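Local coordinates for mandelate racemase / muconate lactonizing enzyme (Burkholderia pseudomallei, PDB 2POD), which is of unknown function but belongs to the enolase superfamily, may have lyase activity and binds a sodium ion in its barrel domain, at residues Leu336-Pro341 with His371-Asp376. Numbering follows the deposited sequence.
Sequences LSLNAP and HITVPD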
# COMPACT_ATOMS: atom_id res chain seq x y z
N LEU B 336 -31.77 -0.04 20.36
CA LEU B 336 -30.65 -0.47 19.51
C LEU B 336 -29.67 -1.39 20.24
O LEU B 336 -29.24 -2.41 19.70
CB LEU B 336 -29.91 0.75 18.90
CG LEU B 336 -28.58 0.50 18.15
CD1 LEU B 336 -28.82 -0.20 16.82
CD2 LEU B 336 -27.77 1.79 17.94
N SER B 337 -29.37 -1.04 21.48
CA SER B 337 -28.45 -1.81 22.31
C SER B 337 -28.98 -3.18 22.70
O SER B 337 -28.20 -4.08 23.03
CB SER B 337 -28.13 -1.02 23.58
OG SER B 337 -27.34 0.10 23.26
N LEU B 338 -30.31 -3.33 22.66
CA LEU B 338 -30.95 -4.62 22.93
C LEU B 338 -30.95 -5.47 21.67
O LEU B 338 -30.79 -6.68 21.73
CB LEU B 338 -32.37 -4.40 23.45
CG LEU B 338 -32.64 -4.53 24.96
CD1 LEU B 338 -31.70 -3.71 25.82
CD2 LEU B 338 -34.09 -4.20 25.29
N ASN B 339 -31.12 -4.83 20.52
CA ASN B 339 -31.13 -5.54 19.25
C ASN B 339 -29.76 -6.01 18.78
O ASN B 339 -29.62 -7.17 18.38
CB ASN B 339 -31.79 -4.73 18.15
CG ASN B 339 -31.46 -5.27 16.77
OD1 ASN B 339 -31.98 -6.31 16.37
ND2 ASN B 339 -30.57 -4.58 16.06
N ALA B 340 -28.78 -5.12 18.79
CA ALA B 340 -27.49 -5.36 18.13
C ALA B 340 -26.69 -6.46 18.83
O ALA B 340 -26.40 -6.34 20.02
CB ALA B 340 -26.68 -4.08 18.03
N PRO B 341 -26.35 -7.54 18.10
CA PRO B 341 -25.49 -8.60 18.63
C PRO B 341 -24.12 -8.09 19.09
O PRO B 341 -23.51 -8.67 20.01
CB PRO B 341 -25.33 -9.55 17.45
CG PRO B 341 -26.46 -9.25 16.54
CD PRO B 341 -26.74 -7.80 16.70
N HIS B 371 -27.28 -2.10 34.92
CA HIS B 371 -27.84 -2.63 33.68
C HIS B 371 -29.14 -1.89 33.35
O HIS B 371 -29.88 -1.49 34.25
CB HIS B 371 -28.12 -4.13 33.81
CG HIS B 371 -26.92 -4.99 33.57
ND1 HIS B 371 -26.80 -5.82 32.48
CD2 HIS B 371 -25.79 -5.17 34.30
CE1 HIS B 371 -25.64 -6.46 32.53
NE2 HIS B 371 -25.01 -6.09 33.63
N ILE B 372 -29.41 -1.72 32.06
CA ILE B 372 -30.49 -0.85 31.57
C ILE B 372 -31.35 -1.61 30.54
O ILE B 372 -30.84 -2.48 29.82
CB ILE B 372 -29.93 0.52 31.02
CG1 ILE B 372 -31.05 1.51 30.70
CG2 ILE B 372 -28.99 0.33 29.83
CD1 ILE B 372 -30.56 2.91 30.30
N THR B 373 -32.64 -1.32 30.52
CA THR B 373 -33.58 -1.95 29.59
C THR B 373 -34.64 -0.94 29.13
O THR B 373 -34.66 0.18 29.63
CB THR B 373 -34.24 -3.21 30.19
OG1 THR B 373 -35.01 -3.89 29.19
CG2 THR B 373 -35.14 -2.86 31.39
N VAL B 374 -35.49 -1.32 28.18
CA VAL B 374 -36.50 -0.40 27.64
C VAL B 374 -37.74 -0.30 28.54
O VAL B 374 -38.02 -1.23 29.31
CB VAL B 374 -36.93 -0.79 26.18
CG1 VAL B 374 -35.79 -0.58 25.21
CG2 VAL B 374 -37.44 -2.22 26.12
N PRO B 375 -38.50 0.81 28.45
CA PRO B 375 -39.91 0.77 28.86
C PRO B 375 -40.74 -0.16 27.97
O PRO B 375 -40.50 -0.24 26.76
CB PRO B 375 -40.38 2.22 28.66
CG PRO B 375 -39.41 2.80 27.67
CD PRO B 375 -38.10 2.16 28.00
N ASP B 376 -41.70 -0.85 28.58
CA ASP B 376 -42.61 -1.75 27.86
C ASP B 376 -43.51 -1.02 26.86
O ASP B 376 -43.92 0.12 27.09
CB ASP B 376 -43.49 -2.53 28.85
CG ASP B 376 -42.94 -3.92 29.15
OD1 ASP B 376 -43.53 -4.91 28.66
OD2 ASP B 376 -41.92 -4.02 29.88
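In the C-terminal barrel domain of this enolase superfamily member, L338, in the last turn of helix 327-339, packs against T373 and V374 of segment 371-376. The helix connects barrel strands 319-321 and 346-348; strand 371-373 pairs antiparallel with both 117-122 and 366-368. L338 carries the helical side of the contact alone, its CB directed at the strand segment. Its CG stands away from a staggered position (chi1 -101°), and CD2 is the methyl that touches T373 and V374. CD2 meets both V374 branches equally: it lies 4.0 Å from V374 CG1 and 4.0 Å from V374 CG2, so that it sits across the fork of the valine. With V374 CG1 anti to the carbonyl carbon (chi1 -68°), both valine methyls face L338 CD2. The same L338 CD2 approaches T373 OG1 at 4.0 Å, while L338 CD1 lies more loosely, 4.3 Å from I372 O. T373 OG1 is hydrogen-bonded to D115 O, so the methyl passes a hydroxyl that already has a polar partner. I117 of strand 117-122 touches L338 and I372 alike, and V374 also leans on T334 and H335 one turn back. The contact is thus small and mainly apolar, held by dispersion and by one branched side chain seated against another.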